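Local structure of period circadian protein homolog 2 (Mus musculus, 3GDI) at residues 45-49 against 120-124; 185-189 against 276-280. The protein is a component of the mammalian circadian clock, probably regulating transcription, and carries tandem PAS domains through which it takes part in protein interactions. One frame throughout, in Å; residues are numbered along the deposited sequence.

Overall arrangement
Contact 1 comes first along the chain and is complete before contact 2 begins; their centres lie about 15 Å apart. Contact 1 belongs to the PAS-A domain, where the loop after strand 38-41 meets strand 121-131 of a five-stranded antiparallel sheet with strand order 2-1-5-4-3. Contact 2 joins helix 184-188 of the second PAS fold, which has its own sheet of the same order, to the loop between strand 259-268 and helix 291-303. The two contacts meet where P122 CG packs 3.9 Å from F278 CG. Through that touch the segment after the second sheet reaches back to strand 121-131 of the first domain, consistent with a small packing interface between the tandem domains.

Contact 1 (45-49 against 120-124); sequences VASIF and YQPFR
Q121 sends its side-chain amide across to the backbone of I48: NE2 donates to I48 O at 3.2 Å, with an N-H...O angle of 162°. The donor sits nearly in line with the C=O bond, and the acceptor lies close to the glutamine amide plane. The same NE2 also comes up against the F49 ring, 3.0 Å from CE2, with amide and ring planes 65° apart, and so is flanked by a carbonyl and an aromatic group. Beside this polar link runs an apolar one. I48 CD1 reaches the edge of the F123 ring at CZ, 3.6 Å away, while F49 CZ approaches F123 CE2 obliquely at 3.8 Å. For I48, CG1 sits between the backbone N and C (chi1 62°), and the extended chi2 then carries CD1 out to the ring. All this lies in the PAS-A domain, where the loop following strand 38-41 folds over strand 121-131 of the five-stranded sheet. One step further out, Q121 OE1 accepts a weak hydrogen bond from R150 NE, which would favour the amide orientation that gives NE2 to the loop. F123 stacks edge-to-face with F27 of strand 26-31, a residue that I48 also touches. Strand 104-108 flanks the other ring: F49 packs on V108, whose backbone pairs with Q121.

Contact 2 (185-189 against 276-280); sequences VPLLG and DVFAA
F278 pushes the rim of its ring toward helix 184-188 and the residue after it, touching V185, P186 and G189. From CB, chi1 of -69° sets CG beside the backbone N, and the ring runs out toward the helix. CD1 comes first, 3.0 Å from G189 O, which lies at the ring edge near its plane; CE1 follows, still beside that oxygen and close to G189 CA. At the tip, CZ stands 3.4 Å from V185 O and 3.8 Å from V185 CG1, a methyl in the plane of the ring. One ring face carries V277 CG1, offset toward the rim. Were the phenylalanine cut back to an alanine here, V185 CG1 would probably lose its apolar partner and a gap would be likely to open between the helix and the turn.

V277 brings its two methyls to the helix end, CG1 to 3.6 Å from G189 N and CG2 to 2.9 Å from L188 O, a tight approach. G189 leaves the helix with positive phi (98°), and its CA makes a CH...O contact with V277 O at 3.3 Å; a side chain here would run into that oxygen. The turn from D276 to A279 is type I, and D276 OD1 takes the F278 N-H at 3.0 Å in an Asx turn, consistent with the turn holding V277 and F278 toward the helix. Helix 184-188 of the second PAS fold and the loop after strand 259-268 therefore meet through methyls, an aromatic edge and a CH...O contact, so the fit depends on close shape matching rather than on conventional hydrogen bonds between the two segments.

Contact 1 (45-49 against 120-124)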
ATOM      1  N   VAL A  45      -2.957  29.592  12.808  1.00112.81           N
ATOM      2  CA  VAL A  45      -3.935  28.696  12.205  1.00112.56           C
ATOM      3  C   VAL A  45      -5.144  29.468  11.685  1.00112.59           C
ATOM      4  O   VAL A  45      -5.524  29.326  10.523  1.00113.10           O
ATOM      5  CB  VAL A  45      -4.415  27.632  13.211  1.00112.54           C
ATOM      6  CG1 VAL A  45      -3.369  26.539  13.349  1.00113.10           C
ATOM      7  CG2 VAL A  45      -4.673  28.276  14.560  1.00112.85           C
ATOM      8  N   ALA A  46      -5.749  30.282  12.543  1.00112.39           N
ATOM      9  CA  ALA A  46      -6.910  31.071  12.144  1.00112.09           C
ATOM     10  C   ALA A  46      -6.491  32.012  11.025  1.00111.78           C
ATOM     11  O   ALA A  46      -7.315  32.429  10.209  1.00112.31           O
ATOM     12  CB  ALA A  46      -7.445  31.867  13.327  1.00112.04           C
ATOM     13  N   SER A  47      -5.201  32.339  10.999  1.00111.03           N
ATOM     14  CA  SER A  47      -4.639  33.223   9.984  1.00110.12           C
ATOM     15  C   SER A  47      -4.751  32.592   8.600  1.00109.65           C
ATOM     16  O   SER A  47      -5.335  33.181   7.689  1.00109.54           O
ATOM     17  CB  SER A  47      -3.170  33.516  10.293  1.00109.84           C
ATOM     18  OG  SER A  47      -2.560  34.221   9.229  1.00110.07           O
ATOM     19  N   ILE A  48      -4.194  31.393   8.450  1.00108.94           N
ATOM     20  CA  ILE A  48      -4.243  30.687   7.174  1.00108.02           C
ATOM     21  C   ILE A  48      -5.644  30.139   6.888  1.00107.45           C
ATOM     22  O   ILE A  48      -5.830  29.342   5.968  1.00107.64           O
ATOM     23  CB  ILE A  48      -3.224  29.524   7.135  1.00107.83           C
ATOM     24  CG1 ILE A  48      -3.546  28.500   8.220  1.00107.17           C
ATOM     25  CG2 ILE A  48      -1.821  30.063   7.337  1.00107.80           C
ATOM     26  CD1 ILE A  48      -2.575  27.345   8.261  1.00106.87           C
ATOM     27  N   PHE A  49      -6.619  30.577   7.686  1.00106.14           N
ATOM     28  CA  PHE A  49      -8.014  30.168   7.534  1.00104.71           C
ATOM     29  C   PHE A  49      -8.958  31.330   7.845  1.00104.29           C
ATOM     30  O   PHE A  49      -8.658  32.491   7.561  1.00102.79           O
ATOM     31  CB  PHE A  49      -8.347  28.987   8.458  1.00104.04           C
ATOM     32  CG  PHE A  49      -7.833  27.659   7.967  1.00103.09           C
ATOM     33  CD1 PHE A  49      -6.776  27.024   8.615  1.00102.78           C
ATOM     34  CD2 PHE A  49      -8.410  27.039   6.861  1.00102.44           C
ATOM     35  CE1 PHE A  49      -6.300  25.790   8.168  1.00101.45           C
ATOM     36  CE2 PHE A  49      -7.942  25.807   6.408  1.00101.76           C
ATOM     37  CZ  PHE A  49      -6.884  25.181   7.063  1.00101.23           C
ATOM     38  N   TYR A 120     -11.288  23.288   1.357  1.00 69.88           N
ATOM     39  CA  TYR A 120     -10.124  22.585   1.879  1.00 66.03           C
ATOM     40  C   TYR A 120      -8.808  23.112   1.313  1.00 64.87           C
ATOM     41  O   TYR A 120      -8.779  23.760   0.272  1.00 66.14           O
ATOM     42  CB  TYR A 120     -10.244  21.096   1.558  1.00 62.13           C
ATOM     43  CG  TYR A 120     -11.330  20.392   2.326  1.00 60.01           C
ATOM     44  CD1 TYR A 120     -11.146  20.042   3.659  1.00 58.08           C
ATOM     45  CD2 TYR A 120     -12.550  20.087   1.728  1.00 59.69           C
ATOM     46  CE1 TYR A 120     -12.143  19.411   4.377  1.00 57.15           C
ATOM     47  CE2 TYR A 120     -13.561  19.452   2.444  1.00 57.89           C
ATOM     48  CZ  TYR A 120     -13.349  19.120   3.768  1.00 56.96           C
ATOM     49  OH  TYR A 120     -14.348  18.519   4.495  1.00 56.81           O
ATOM     50  N   GLN A 121      -7.721  22.828   2.013  1.00 63.49           N
ATOM     51  CA  GLN A 121      -6.400  23.235   1.578  1.00 63.51           C
ATOM     52  C   GLN A 121      -5.448  22.096   1.903  1.00 62.86           C
ATOM     53  O   GLN A 121      -5.368  21.658   3.051  1.00 64.05           O
ATOM     54  CB  GLN A 121      -5.948  24.484   2.320  1.00 66.42           C
ATOM     55  CG  GLN A 121      -6.814  25.702   2.102  1.00 68.05           C
ATOM     56  CD  GLN A 121      -6.359  26.862   2.955  1.00 69.93           C
ATOM     57  OE1 GLN A 121      -5.250  27.379   2.779  1.00 69.96           O
ATOM     58  NE2 GLN A 121      -7.204  27.272   3.898  1.00 69.36           N
ATOM     59  N   PRO A 122      -4.714  21.597   0.896  1.00 61.11           N
ATOM     60  CA  PRO A 122      -3.768  20.499   1.101  1.00 59.31           C
ATOM     61  C   PRO A 122      -2.656  20.867   2.080  1.00 58.22           C
ATOM     62  O   PRO A 122      -2.156  21.985   2.067  1.00 58.53           O
ATOM     63  CB  PRO A 122      -3.250  20.232  -0.309  1.00 59.25           C
ATOM     64  CG  PRO A 122      -3.303  21.583  -0.942  1.00 59.15           C
ATOM     65  CD  PRO A 122      -4.642  22.099  -0.488  1.00 59.95           C
ATOM     66  N   PHE A 123      -2.284  19.919   2.933  1.00 57.55           N
ATOM     67  CA  PHE A 123      -1.233  20.139   3.926  1.00 57.31           C
ATOM     68  C   PHE A 123      -0.305  18.939   3.998  1.00 58.63           C
ATOM     69  O   PHE A 123      -0.747  17.791   3.967  1.00 58.75           O
ATOM     70  CB  PHE A 123      -1.845  20.373   5.312  1.00 54.53           C
ATOM     71  CG  PHE A 123      -2.194  21.800   5.586  1.00 53.61           C
ATOM     72  CD1 PHE A 123      -1.257  22.658   6.156  1.00 54.80           C
ATOM     73  CD2 PHE A 123      -3.443  22.301   5.246  1.00 53.11           C
ATOM     74  CE1 PHE A 123      -1.556  23.996   6.381  1.00 54.45           C
ATOM     75  CE2 PHE A 123      -3.759  23.636   5.466  1.00 53.67           C
ATOM     76  CZ  PHE A 123      -2.814  24.489   6.035  1.00 55.38           C
ATOM     77  N   ARG A 124       0.989  19.199   4.076  1.00 60.71           N
ATOM     78  CA  ARG A 124       1.937  18.113   4.191  1.00 62.34           C
ATOM     79  C   ARG A 124       2.155  18.026   5.678  1.00 63.19           C
ATOM     80  O   ARG A 124       2.378  19.045   6.325  1.00 64.20           O
ATOM     81  CB  ARG A 124       3.245  18.458   3.501  1.00 64.76           C
ATOM     82  CG  ARG A 124       4.246  17.325   3.514  1.00 67.97           C
ATOM     83  CD  ARG A 124       5.599  17.809   3.995  1.00 72.70           C
ATOM     84  NE  ARG A 124       6.615  16.766   3.888  1.00 76.25           N
ATOM     85  CZ  ARG A 124       7.836  16.855   4.402  1.00 76.24           C
ATOM     86  NH1 ARG A 124       8.197  17.944   5.066  1.00 77.22           N
ATOM     87  NH2 ARG A 124       8.696  15.856   4.251  1.00 76.99           N
TER

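Contact 2 (185-189 against 276-280)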
ATOM      1  N   VAL A 185       2.538  15.521  -5.607  1.00 46.52           N
ATOM      2  CA  VAL A 185       1.396  16.272  -5.105  1.00 45.91           C
ATOM      3  C   VAL A 185       1.355  17.689  -5.676  1.00 45.49           C
ATOM      4  O   VAL A 185       0.343  18.113  -6.229  1.00 44.81           O
ATOM      5  CB  VAL A 185       1.384  16.326  -3.564  1.00 46.96           C
ATOM      6  CG1 VAL A 185       0.192  17.129  -3.097  1.00 48.70           C
ATOM      7  CG2 VAL A 185       1.309  14.913  -2.985  1.00 45.09           C
ATOM      8  N   PRO A 186       2.459  18.439  -5.563  1.00 45.86           N
ATOM      9  CA  PRO A 186       2.465  19.803  -6.099  1.00 46.76           C
ATOM     10  C   PRO A 186       2.357  19.876  -7.629  1.00 47.18           C
ATOM     11  O   PRO A 186       1.943  20.896  -8.182  1.00 48.17           O
ATOM     12  CB  PRO A 186       3.799  20.368  -5.596  1.00 45.79           C
ATOM     13  CG  PRO A 186       4.030  19.607  -4.342  1.00 45.13           C
ATOM     14  CD  PRO A 186       3.651  18.205  -4.733  1.00 45.91           C
ATOM     15  N   LEU A 187       2.725  18.809  -8.326  1.00 46.89           N
ATOM     16  CA  LEU A 187       2.655  18.849  -9.786  1.00 46.04           C
ATOM     17  C   LEU A 187       1.375  18.250 -10.367  1.00 45.76           C
ATOM     18  O   LEU A 187       1.089  18.432 -11.548  1.00 45.82           O
ATOM     19  CB  LEU A 187       3.878  18.146 -10.389  1.00 43.62           C
ATOM     20  CG  LEU A 187       5.253  18.764 -10.098  1.00 43.08           C
ATOM     21  CD1 LEU A 187       6.342  17.798 -10.499  1.00 41.33           C
ATOM     22  CD2 LEU A 187       5.404  20.076 -10.840  1.00 38.56           C
ATOM     23  N   LEU A 188       0.594  17.553  -9.540  1.00 45.19           N
ATOM     24  CA  LEU A 188      -0.632  16.926 -10.026  1.00 42.86           C
ATOM     25  C   LEU A 188      -1.922  17.410  -9.388  1.00 41.79           C
ATOM     26  O   LEU A 188      -2.964  17.410 -10.029  1.00 42.42           O
ATOM     27  CB  LEU A 188      -0.542  15.409  -9.860  1.00 41.01           C
ATOM     28  CG  LEU A 188       0.549  14.697 -10.657  1.00 40.74           C
ATOM     29  CD1 LEU A 188       0.400  13.214 -10.426  1.00 40.24           C
ATOM     30  CD2 LEU A 188       0.442  15.031 -12.146  1.00 36.80           C
ATOM     31  N   GLY A 189      -1.863  17.817  -8.130  1.00 42.56           N
ATOM     32  CA  GLY A 189      -3.074  18.269  -7.467  1.00 44.45           C
ATOM     33  C   GLY A 189      -3.700  17.176  -6.610  1.00 45.53           C
ATOM     34  O   GLY A 189      -4.520  17.460  -5.729  1.00 45.90           O
ATOM     35  N   ASP A 276      -3.542  26.600 -10.718  1.00 68.68           N
ATOM     36  CA  ASP A 276      -3.920  26.005  -9.433  1.00 68.41           C
ATOM     37  C   ASP A 276      -4.335  24.572  -9.719  1.00 67.09           C
ATOM     38  O   ASP A 276      -5.475  24.300 -10.108  1.00 67.16           O
ATOM     39  CB  ASP A 276      -5.085  26.749  -8.783  1.00 69.68           C
ATOM     40  CG  ASP A 276      -5.328  26.296  -7.357  1.00 72.25           C
ATOM     41  OD1 ASP A 276      -5.175  25.085  -7.084  1.00 72.59           O
ATOM     42  OD2 ASP A 276      -5.678  27.146  -6.510  1.00 74.09           O
ATOM     43  N   VAL A 277      -3.400  23.653  -9.521  1.00 64.50           N
ATOM     44  CA  VAL A 277      -3.646  22.255  -9.803  1.00 62.31           C
ATOM     45  C   VAL A 277      -4.522  21.545  -8.763  1.00 63.30           C
ATOM     46  O   VAL A 277      -4.987  20.426  -8.991  1.00 63.42           O
ATOM     47  CB  VAL A 277      -2.304  21.529  -9.983  1.00 59.55           C
ATOM     48  CG1 VAL A 277      -1.624  21.334  -8.644  1.00 56.71           C
ATOM     49  CG2 VAL A 277      -2.518  20.236 -10.716  1.00 59.98           C
ATOM     50  N   PHE A 278      -4.771  22.205  -7.635  1.00 64.06           N
ATOM     51  CA  PHE A 278      -5.601  21.624  -6.581  1.00 65.30           C
ATOM     52  C   PHE A 278      -7.091  21.922  -6.730  1.00 67.48           C
ATOM     53  O   PHE A 278      -7.926  21.273  -6.090  1.00 68.36           O
ATOM     54  CB  PHE A 278      -5.114  22.087  -5.209  1.00 61.64           C
ATOM     55  CG  PHE A 278      -3.787  21.511  -4.829  1.00 60.11           C
ATOM     56  CD1 PHE A 278      -3.656  20.147  -4.596  1.00 56.87           C
ATOM     57  CD2 PHE A 278      -2.655  22.316  -4.768  1.00 57.33           C
ATOM     58  CE1 PHE A 278      -2.421  19.584  -4.315  1.00 56.43           C
ATOM     59  CE2 PHE A 278      -1.415  21.766  -4.487  1.00 59.53           C
ATOM     60  CZ  PHE A 278      -1.296  20.389  -4.260  1.00 58.39           C
ATOM     61  N   ALA A 279      -7.425  22.896  -7.572  1.00 68.38           N
ATOM     62  CA  ALA A 279      -8.822  23.249  -7.804  1.00 69.42           C
ATOM     63  C   ALA A 279      -9.567  21.994  -8.246  1.00 71.51           C
ATOM     64  O   ALA A 279      -8.951  20.952  -8.477  1.00 72.24           O
ATOM     65  CB  ALA A 279      -8.913  24.317  -8.877  1.00 67.71           C
ATOM     66  N   ALA A 280     -10.888  22.089  -8.365  1.00 74.14           N
ATOM     67  CA  ALA A 280     -11.696  20.948  -8.783  1.00 76.18           C
ATOM     68  C   ALA A 280     -12.030  21.044 -10.266  1.00 79.08           C
ATOM     69  O   ALA A 280     -12.026  22.131 -10.835  1.00 78.22           O
ATOM     70  CB  ALA A 280     -12.972  20.898  -7.970  1.00 76.26           C
TER